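Cellobiose 2-epimerase (PDB 3VW5) catalyses the reversible epimerization of cellobiose to 4-O-beta-D-glucopyranosyl-D-mannose, acting on an unmodified sugar within an (alpha/alpha)6 barrel. Local coordinates at residues 47-52 and 110-115; 73-77 and 119-123; 105-109 and 154-160. The protein carries 2 engineered substitutions. One frame throughout, in Å; residues are numbered along the deposited sequence.

Contact 1: residues 47-52 and 110-115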
loop_
_atom_site.group_PDB
_atom_site.type_symbol
_atom_site.label_atom_id
_atom_site.label_comp_id
_atom_site.label_asym_id
_atom_site.label_seq_id
_atom_site.Cartn_x
_atom_site.Cartn_y
_atom_site.Cartn_z
ATOM N N VAL A 47 -9.371 9.590 3.338
ATOM C CA VAL A 47 -9.638 8.401 4.133
ATOM C C VAL A 47 -8.621 7.283 3.883
ATOM O O VAL A 47 -8.287 6.529 4.803
ATOM C CB VAL A 47 -11.123 7.940 4.066
ATOM C CG1 VAL A 47 -11.999 9.035 3.441
ATOM C CG2 VAL A 47 -11.265 6.611 3.368
ATOM N N ILE A 48 -8.100 7.189 2.664
ATOM C CA ILE A 48 -6.979 6.277 2.418
ATOM C C ILE A 48 -5.769 6.611 3.310
ATOM O O ILE A 48 -5.061 5.721 3.777
ATOM C CB ILE A 48 -6.573 6.237 0.929
ATOM C CG1 ILE A 48 -6.890 4.862 0.342
ATOM C CG2 ILE A 48 -5.097 6.482 0.764
ATOM C CD1 ILE A 48 -7.046 4.888 -1.160
ATOM N N LEU A 49 -5.558 7.896 3.551
ATOM C CA LEU A 49 -4.494 8.358 4.413
ATOM C C LEU A 49 -4.725 7.869 5.841
ATOM O O LEU A 49 -3.809 7.365 6.486
ATOM C CB LEU A 49 -4.400 9.894 4.366
ATOM C CG LEU A 49 -3.547 10.622 5.409
ATOM C CD1 LEU A 49 -2.125 10.121 5.397
ATOM C CD2 LEU A 49 -3.592 12.128 5.218
ATOM N N HIS A 50 -5.955 8.020 6.333
ATOM C CA HIS A 50 -6.279 7.578 7.676
ATOM C C HIS A 50 -6.257 6.068 7.829
ATOM O O HIS A 50 -5.826 5.551 8.860
ATOM C CB HIS A 50 -7.595 8.174 8.146
ATOM C CG HIS A 50 -7.460 9.591 8.595
ATOM N ND1 HIS A 50 -7.291 10.636 7.711
ATOM C CD2 HIS A 50 -7.409 10.134 9.836
ATOM C CE1 HIS A 50 -7.169 11.763 8.388
ATOM N NE2 HIS A 50 -7.236 11.487 9.679
ATOM N N SER A 51 -6.688 5.345 6.813
ATOM C CA SER A 51 -6.601 3.906 6.914
ATOM C C SER A 51 -5.150 3.471 6.982
ATOM O O SER A 51 -4.809 2.557 7.721
ATOM C CB SER A 51 -7.334 3.240 5.761
ATOM O OG SER A 51 -8.704 3.557 5.836
ATOM N N ARG A 52 -4.290 4.139 6.219
ATOM C CA ARG A 52 -2.871 3.786 6.205
ATOM C C ARG A 52 -2.173 4.113 7.528
ATOM O O ARG A 52 -1.318 3.349 8.010
ATOM C CB ARG A 52 -2.173 4.421 5.014
ATOM C CG ARG A 52 -2.593 3.794 3.713
ATOM C CD ARG A 52 -2.208 4.620 2.502
ATOM N NE ARG A 52 -2.232 3.820 1.284
ATOM C CZ ARG A 52 -1.742 4.216 0.109
ATOM N NH1 ARG A 52 -1.180 5.414 -0.024
ATOM N NH2 ARG A 52 -1.810 3.405 -0.933
ATOM N N TYR A 110 -10.648 0.319 -4.296
ATOM C CA TYR A 110 -9.286 0.402 -3.792
ATOM C C TYR A 110 -9.236 1.029 -2.391
ATOM O O TYR A 110 -8.525 0.548 -1.499
ATOM C CB TYR A 110 -8.496 1.212 -4.808
ATOM C CG TYR A 110 -7.101 1.560 -4.439
ATOM C CD1 TYR A 110 -6.054 0.762 -4.846
ATOM C CD2 TYR A 110 -6.816 2.723 -3.728
ATOM C CE1 TYR A 110 -4.750 1.085 -4.537
ATOM C CE2 TYR A 110 -5.513 3.061 -3.401
ATOM C CZ TYR A 110 -4.477 2.237 -3.813
ATOM O OH TYR A 110 -3.165 2.553 -3.522
ATOM N N ASN A 111 -10.004 2.097 -2.203
ATOM C CA ASN A 111 -10.088 2.785 -0.923
ATOM C C ASN A 111 -10.747 1.899 0.123
ATOM O O ASN A 111 -10.218 1.748 1.227
ATOM C CB ASN A 111 -10.855 4.100 -1.084
ATOM C CG ASN A 111 -10.820 4.967 0.166
ATOM O OD1 ASN A 111 -9.869 4.924 0.944
ATOM N ND2 ASN A 111 -11.865 5.767 0.354
ATOM N N ILE A 112 -11.888 1.295 -0.225
ATOM C CA ILE A 112 -12.577 0.366 0.686
ATOM C C ILE A 112 -11.727 -0.843 1.096
ATOM O O ILE A 112 -11.797 -1.297 2.244
ATOM C CB ILE A 112 -13.902 -0.153 0.112
ATOM C CG1 ILE A 112 -14.808 1.014 -0.296
ATOM C CG2 ILE A 112 -14.576 -1.064 1.130
ATOM C CD1 ILE A 112 -15.803 0.682 -1.405
ATOM N N ALA A 113 -10.943 -1.379 0.164
ATOM C CA ALA A 113 -10.069 -2.494 0.480
ATOM C C ALA A 113 -9.111 -2.078 1.596
ATOM O O ALA A 113 -8.820 -2.852 2.499
ATOM C CB ALA A 113 -9.292 -2.945 -0.756
ATOM N N PHE A 114 -8.619 -0.847 1.526
ATOM C CA PHE A 114 -7.621 -0.397 2.477
ATOM C C PHE A 114 -8.202 -0.272 3.876
ATOM O O PHE A 114 -7.591 -0.717 4.848
ATOM C CB PHE A 114 -6.999 0.923 2.043
ATOM C CG PHE A 114 -5.601 0.786 1.599
ATOM C CD1 PHE A 114 -4.602 0.531 2.528
ATOM C CD2 PHE A 114 -5.270 0.880 0.241
ATOM C CE1 PHE A 114 -3.283 0.373 2.117
ATOM C CE2 PHE A 114 -3.953 0.735 -0.191
ATOM C CZ PHE A 114 -2.956 0.476 0.751
ATOM N N ALA A 115 -9.377 0.349 3.967
ATOM C CA ALA A 115 -10.147 0.353 5.210
ATOM C C ALA A 115 -10.199 -1.059 5.828
ATOM O O ALA A 115 -9.911 -1.237 7.011
ATOM C CB ALA A 115 -11.545 0.907 4.970
HETATM O O HOH W 1 -9.501 3.621 3.195
#
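Asn111 OD1 and Ser51 OG are joined by a water, which donates to OD1 at 2.6 Å and lies 2.8 Å from OG. The bridge links two neighbouring helices of the (alpha/alpha)6 barrel, 47-64 and 109-126, which run the same way; over these short segments their axes are 9.0 Å apart and inclined by 24°. The Asn111 carboxamide also packs against aliphatic groups: CG2 of Val47 comes across its ND2, and CG1 of Ile48 lies beside OD1. Farther out along Ile48, CD1 meets the edge of the Tyr110 ring, 3.3 Å from CE2. Tyr110 reaches it with CG anti to the backbone N (chi1 174°).

One turn on from Ile48, Arg52, extended from CG to NE, brings its guanidinium over one face of Phe114. The two planes stand 77° apart, so the group meets the ring steeply and does not lie flat on it, an off-centre cation-pi contact with Arg52 CZ 4.5 Å from the centroid of the Phe114 ring. Both aromatic rings also meet His184, and Phe114 is edge-to-face with Tyr373. Ile48 CG2 covers one face of the guanidinium, and Arg52 NE sits 3.5 Å from CZ of Phe114, toward the ring's rim.

Contact 2: residues 73-77 and 119-123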
loop_
_atom_site.group_PDB
_atom_site.type_symbol
_atom_site.label_atom_id
_atom_site.label_comp_id
_atom_site.label_asym_id
_atom_site.label_seq_id
_atom_site.Cartn_x
_atom_site.Cartn_y
_atom_site.Cartn_z
ATOM N N ALA A 73 -3.137 4.494 17.053
ATOM C CA ALA A 73 -3.987 3.623 16.260
ATOM C C ALA A 73 -5.444 3.899 16.616
ATOM O O ALA A 73 -6.260 4.231 15.744
ATOM C CB ALA A 73 -3.641 2.161 16.469
ATOM N N LYS A 74 -5.774 3.798 17.899
ATOM C CA LYS A 74 -7.158 3.993 18.305
ATOM C C LYS A 74 -7.709 5.360 17.912
ATOM O O LYS A 74 -8.879 5.477 17.572
ATOM C CB LYS A 74 -7.355 3.734 19.807
ATOM C CG LYS A 74 -8.778 4.009 20.288
ATOM C CD LYS A 74 -8.948 3.712 21.765
ATOM C CE LYS A 74 -10.100 4.524 22.358
ATOM N NZ LYS A 74 -9.768 5.016 23.737
ATOM N N HIS A 75 -6.865 6.385 17.938
ATOM C CA HIS A 75 -7.287 7.743 17.571
ATOM C C HIS A 75 -7.733 7.803 16.124
ATOM O O HIS A 75 -8.755 8.411 15.812
ATOM C CB HIS A 75 -6.158 8.762 17.804
ATOM C CG HIS A 75 -6.554 10.183 17.523
ATOM N ND1 HIS A 75 -7.417 10.889 18.330
ATOM C CD2 HIS A 75 -6.209 11.021 16.516
ATOM C CE1 HIS A 75 -7.586 12.104 17.836
ATOM N NE2 HIS A 75 -6.861 12.212 16.739
ATOM N N ALA A 76 -6.945 7.181 15.250
ATOM C CA ALA A 76 -7.259 7.096 13.829
ATOM C C ALA A 76 -8.491 6.216 13.568
ATOM O O ALA A 76 -9.399 6.589 12.807
ATOM C CB ALA A 76 -6.047 6.577 13.046
ATOM N N TYR A 77 -8.512 5.044 14.196
ATOM C CA TYR A 77 -9.688 4.181 14.147
ATOM C C TYR A 77 -10.990 4.938 14.429
ATOM O O TYR A 77 -11.970 4.818 13.677
ATOM C CB TYR A 77 -9.539 3.021 15.123
ATOM C CG TYR A 77 -10.806 2.248 15.378
ATOM C CD1 TYR A 77 -11.296 1.358 14.439
ATOM C CD2 TYR A 77 -11.500 2.379 16.588
ATOM C CE1 TYR A 77 -12.458 0.622 14.680
ATOM C CE2 TYR A 77 -12.656 1.661 16.836
ATOM C CZ TYR A 77 -13.130 0.779 15.877
ATOM O OH TYR A 77 -14.275 0.050 16.105
ATOM N N LEU A 119 -8.588 -1.977 9.421
ATOM C CA LEU A 119 -9.492 -2.445 10.470
ATOM C C LEU A 119 -9.086 -3.843 10.928
ATOM O O LEU A 119 -9.059 -4.122 12.131
ATOM C CB LEU A 119 -10.953 -2.415 10.006
ATOM C CG LEU A 119 -11.568 -1.011 9.866
ATOM C CD1 LEU A 119 -12.870 -1.012 9.048
ATOM C CD2 LEU A 119 -11.769 -0.293 11.204
ATOM N N SER A 120 -8.752 -4.712 9.976
ATOM C CA SER A 120 -8.358 -6.073 10.314
ATOM C C SER A 120 -7.162 -6.017 11.223
ATOM O O SER A 120 -7.093 -6.711 12.227
ATOM C CB SER A 120 -8.023 -6.888 9.069
ATOM O OG SER A 120 -9.169 -7.093 8.266
ATOM N N SER A 121 -6.218 -5.167 10.863
ATOM C CA SER A 121 -4.978 -5.039 11.608
ATOM C C SER A 121 -5.219 -4.482 13.003
ATOM O O SER A 121 -4.577 -4.894 13.958
ATOM C CB SER A 121 -4.018 -4.135 10.842
ATOM O OG SER A 121 -3.323 -4.891 9.883
ATOM N N TYR A 122 -6.146 -3.543 13.111
ATOM C CA TYR A 122 -6.429 -2.911 14.386
ATOM C C TYR A 122 -7.060 -3.928 15.310
ATOM O O TYR A 122 -6.757 -3.958 16.506
ATOM C CB TYR A 122 -7.347 -1.710 14.220
ATOM C CG TYR A 122 -7.721 -1.074 15.533
ATOM C CD1 TYR A 122 -6.764 -0.453 16.318
ATOM C CD2 TYR A 122 -9.040 -1.092 15.985
ATOM C CE1 TYR A 122 -7.107 0.132 17.512
ATOM C CE2 TYR A 122 -9.395 -0.512 17.176
ATOM C CZ TYR A 122 -8.423 0.096 17.945
ATOM O OH TYR A 122 -8.779 0.666 19.149
ATOM N N TYR A 123 -7.918 -4.780 14.750
ATOM C CA TYR A 123 -8.458 -5.911 15.499
ATOM C C TYR A 123 -7.341 -6.841 15.990
ATOM O O TYR A 123 -7.286 -7.168 17.174
ATOM C CB TYR A 123 -9.507 -6.678 14.678
ATOM C CG TYR A 123 -9.902 -8.018 15.272
ATOM C CD1 TYR A 123 -10.623 -8.091 16.476
ATOM C CD2 TYR A 123 -9.554 -9.206 14.635
ATOM C CE1 TYR A 123 -10.975 -9.302 17.018
ATOM C CE2 TYR A 123 -9.897 -10.416 15.164
ATOM C CZ TYR A 123 -10.610 -10.465 16.356
ATOM O OH TYR A 123 -10.955 -11.690 16.875
#
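Tyr77 and Tyr122 both hold CG anti to the backbone N, with chi1 167° and 177°, and each ring is thereby carried toward the other helix. They meet as an offset stack, centroids 4.5 Å apart and planes inclined by 23°. The offset is clear from the atoms: CE2 of Tyr122 stands over the middle of the Tyr77 ring, 3.6 Å from CG, while the Tyr122 ring is itself centred under Tyr77 CB, whose distance to that centroid is 4.1 Å, a CH-pi contact. Leu119 CD2 closes on the Tyr77 ring in its plane, at the edge, 3.7 Å from CE1. Near the CD1-CE1 side of the Tyr122 ring, Ala73 CB approaches obliquely, 4.1 Å from Tyr122 CD1, and Lys74 runs obliquely past the phenol with its CB 3.4 Å from OH before its amine leads away.

The pair joins helix 67-84 to helix 109-126, neighbours in the (alpha/alpha)6 barrel that run in broadly opposite directions, their local axes 11.1 Å apart. Helix 129-145 packs on the same residues through Ala131 and Leu134, and the hydroxyl of Tyr77 makes a weak hydrogen bond to Glu130. No hydrogen bond crosses between the two segments, so adhesion here rests on dispersion and ring-face contacts.

Contact 3: residues 105-109 and 154-160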
loop_
_atom_site.group_PDB
_atom_site.type_symbol
_atom_site.label_atom_id
_atom_site.label_comp_id
_atom_site.label_asym_id
_atom_site.label_seq_id
_atom_site.Cartn_x
_atom_site.Cartn_y
_atom_site.Cartn_z
ATOM N N THR A 105 -17.682 12.017 -1.705
ATOM C CA THR A 105 -18.380 10.805 -1.285
ATOM C C THR A 105 -18.303 9.662 -2.284
ATOM O O THR A 105 -18.994 8.660 -2.128
ATOM C CB THR A 105 -19.851 11.092 -0.992
ATOM O OG1 THR A 105 -20.421 11.792 -2.103
ATOM C CG2 THR A 105 -19.981 11.946 0.270
ATOM N N MET A 106 -17.472 9.834 -3.309
ATOM C CA MET A 106 -17.177 8.811 -4.310
ATOM C C MET A 106 -16.706 7.506 -3.647
ATOM O O MET A 106 -15.901 7.522 -2.703
ATOM C CB MET A 106 -16.098 9.367 -5.259
ATOM C CG MET A 106 -15.462 8.374 -6.232
ATOM S SD MET A 106 -13.879 7.720 -5.662
ATOM C CE MET A 106 -12.698 8.737 -6.560
ATOM N N LYS A 107 -17.209 6.375 -4.129
ATOM C CA LYS A 107 -16.819 5.072 -3.586
ATOM C C LYS A 107 -15.785 4.427 -4.486
ATOM O O LYS A 107 -15.965 4.356 -5.699
ATOM C CB LYS A 107 -18.029 4.141 -3.456
ATOM C CG LYS A 107 -19.160 4.686 -2.604
ATOM C CD LYS A 107 -18.767 4.754 -1.133
ATOM C CE LYS A 107 -19.848 5.431 -0.280
ATOM N NZ LYS A 107 -21.043 4.559 -0.066
ATOM N N HIS A 108 -14.701 3.954 -3.889
ATOM C CA HIS A 108 -13.643 3.312 -4.652
ATOM C C HIS A 108 -13.206 1.982 -4.040
ATOM O O HIS A 108 -12.739 1.914 -2.899
ATOM C CB HIS A 108 -12.443 4.249 -4.811
ATOM C CG HIS A 108 -11.716 4.070 -6.105
ATOM N ND1 HIS A 108 -11.097 2.880 -6.457
ATOM C CD2 HIS A 108 -11.517 4.919 -7.146
ATOM C CE1 HIS A 108 -10.548 3.011 -7.650
ATOM N NE2 HIS A 108 -10.785 4.239 -8.091
ATOM N N THR A 109 -13.370 0.921 -4.817
ATOM C CA THR A 109 -12.952 -0.405 -4.406
ATOM C C THR A 109 -11.588 -0.399 -3.707
ATOM O O THR A 109 -11.389 -1.033 -2.669
ATOM C CB THR A 109 -12.894 -1.320 -5.620
ATOM O OG1 THR A 109 -14.202 -1.402 -6.175
ATOM C CG2 THR A 109 -12.438 -2.708 -5.247
ATOM N N GLU A 154 -14.239 -0.460 -10.244
ATOM C CA GLU A 154 -13.422 0.332 -9.319
ATOM C C GLU A 154 -13.952 1.673 -8.793
ATOM O O GLU A 154 -13.664 2.034 -7.655
ATOM C CB GLU A 154 -12.024 0.502 -9.911
ATOM C CG GLU A 154 -11.457 -0.836 -10.343
ATOM C CD GLU A 154 -9.961 -0.821 -10.506
ATOM O OE1 GLU A 154 -9.395 -1.908 -10.787
ATOM O OE2 GLU A 154 -9.350 0.267 -10.353
ATOM N N ALA A 155 -14.720 2.405 -9.588
ATOM C CA ALA A 155 -15.112 3.748 -9.181
ATOM C C ALA A 155 -16.605 4.013 -9.315
ATOM O O ALA A 155 -17.194 3.761 -10.357
ATOM C CB ALA A 155 -14.308 4.803 -9.957
ATOM N N PHE A 156 -17.200 4.540 -8.252
ATOM C CA PHE A 156 -18.634 4.788 -8.189
ATOM C C PHE A 156 -18.861 6.074 -7.431
ATOM O O PHE A 156 -17.965 6.545 -6.719
ATOM C CB PHE A 156 -19.344 3.660 -7.436
ATOM C CG PHE A 156 -18.913 2.304 -7.858
ATOM C CD1 PHE A 156 -19.593 1.632 -8.864
ATOM C CD2 PHE A 156 -17.801 1.703 -7.279
ATOM C CE1 PHE A 156 -19.177 0.372 -9.273
ATOM C CE2 PHE A 156 -17.378 0.458 -7.698
ATOM C CZ PHE A 156 -18.070 -0.212 -8.689
ATOM N N ASP A 157 -20.057 6.638 -7.585
ATOM C CA ASP A 157 -20.499 7.704 -6.699
ATOM C C ASP A 157 -21.030 7.089 -5.413
ATOM O O ASP A 157 -21.107 5.862 -5.296
ATOM C CB ASP A 157 -21.519 8.650 -7.361
ATOM C CG ASP A 157 -22.856 7.984 -7.681
ATOM O OD1 ASP A 157 -23.140 6.854 -7.212
ATOM O OD2 ASP A 157 -23.641 8.621 -8.411
ATOM N N ARG A 158 -21.381 7.935 -4.451
ATOM C CA ARG A 158 -21.821 7.443 -3.151
ATOM C C ARG A 158 -22.857 6.329 -3.272
ATOM O O ARG A 158 -22.813 5.344 -2.545
ATOM C CB ARG A 158 -22.381 8.575 -2.302
ATOM C CG ARG A 158 -22.784 8.083 -0.958
ATOM C CD ARG A 158 -23.518 9.114 -0.190
ATOM N NE ARG A 158 -23.839 8.559 1.117
ATOM C CZ ARG A 158 -24.728 9.075 1.954
ATOM N NH1 ARG A 158 -25.401 10.171 1.619
ATOM N NH2 ARG A 158 -24.937 8.489 3.122
ATOM N N GLN A 159 -23.764 6.501 -4.225
ATOM C CA GLN A 159 -24.891 5.610 -4.437
ATOM C C GLN A 159 -24.549 4.426 -5.358
ATOM O O GLN A 159 -25.442 3.747 -5.850
ATOM C CB GLN A 159 -26.072 6.402 -5.016
ATOM C CG GLN A 159 -26.479 7.614 -4.167
ATOM C CD GLN A 159 -26.227 8.974 -4.851
ATOM O OE1 GLN A 159 -27.066 9.464 -5.626
ATOM N NE2 GLN A 159 -25.076 9.590 -4.554
ATOM N N TRP A 160 -23.264 4.175 -5.595
ATOM C CA TRP A 160 -22.831 2.993 -6.364
ATOM C C TRP A 160 -23.179 3.019 -7.856
ATOM O O TRP A 160 -23.207 1.972 -8.503
ATOM C CB TRP A 160 -23.363 1.693 -5.768
ATOM C CG TRP A 160 -22.981 1.421 -4.334
ATOM C CD1 TRP A 160 -23.831 1.360 -3.265
ATOM C CD2 TRP A 160 -21.669 1.153 -3.809
ATOM N NE1 TRP A 160 -23.136 1.077 -2.113
ATOM C CE2 TRP A 160 -21.811 0.945 -2.415
ATOM C CE3 TRP A 160 -20.393 1.076 -4.380
ATOM C CZ2 TRP A 160 -20.729 0.653 -1.588
ATOM C CZ3 TRP A 160 -19.319 0.794 -3.562
ATOM C CH2 TRP A 160 -19.490 0.581 -2.178
HETATM O O HOH W 2 -20.845 10.723 -4.675
#
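Glu154 meets residues 105-109 through its carbonyl: O accepts Thr109 N at 3.1 Å, the donor tilted out of the carbonyl plane. That same oxygen lies over one face of the His108 imidazole and takes a CA-H...O contact from His108. The carboxylate turns elsewhere, to Thr178 N and to Asn165 ND2; OD1 of Asn165 holds His108 NE2, so one amide positions both side chains. Ala155 faces His108 as an antiparallel non-hydrogen-bonded pair, its CB 4.0 Å from His108 CD2.

At Phe156 the two strands lock: Lys107 N donates to Phe156 O at 2.7 Å, coming from above the carbonyl plane, and Phe156 N donates to Lys107 O at 2.8 Å, nearly head-on to that carbonyl. The phenyl edge points at Thr109 OG1, which bonds Arg153 O. Asp157 opens a type I turn closed by Trp160 N, and its carboxylate pairs with Arg161. Arg158 N donates to a water that also bonds Thr105 OG1. Arg158 O takes Lys107 NZ at 3.1 Å, in plane on a lone pair, the lysine chain bending at chi2 and chi4 to reach it. The Lys107 and Arg158 side chains run alongside each other to Asp86, which forms salt bridges with both and would be expected to offset their like charges; NZ also bonds Gly90 O. With chi1 at -57°, Lys107 CG sits over the six-membered ring of Trp160, 4.1 Å from the centroid, a CH-pi contact. Trp160 NE1 bonds Tyr89 O.

Strand 102-108 is the central strand of a five-stranded antiparallel sheet at one end of the barrel, between 95-96 and 151-156. His108 sits at the N-cap of helix 109-126, its ND1 taking a weak hydrogen bond from Tyr110 N, while Thr109 and Glu154 rest on Leu185 and Ala181 of helix 179-196.

Helix 109-126 ties the three together. Its first turns form contact 1, its later turns form contact 2 with centres about 12 Å apart, and strand 102-108 of contact 3 leads straight into it, the centre of contact 3 lying about 13 Å from that of contact 1. Contacts 1 and 3 touch directly where Ile112 CD1 packs 3.8 Å from Trp160 CH2; contacts 2 and 3 stay about 12 Å apart at their nearest atoms. Contact 1 lies deepest, about 9 Å from the chain centre, and its cluster of Arg52, Tyr110 and Phe114 with His184 is consistent with a place beside the sugar pocket, as in relatives of this barrel family.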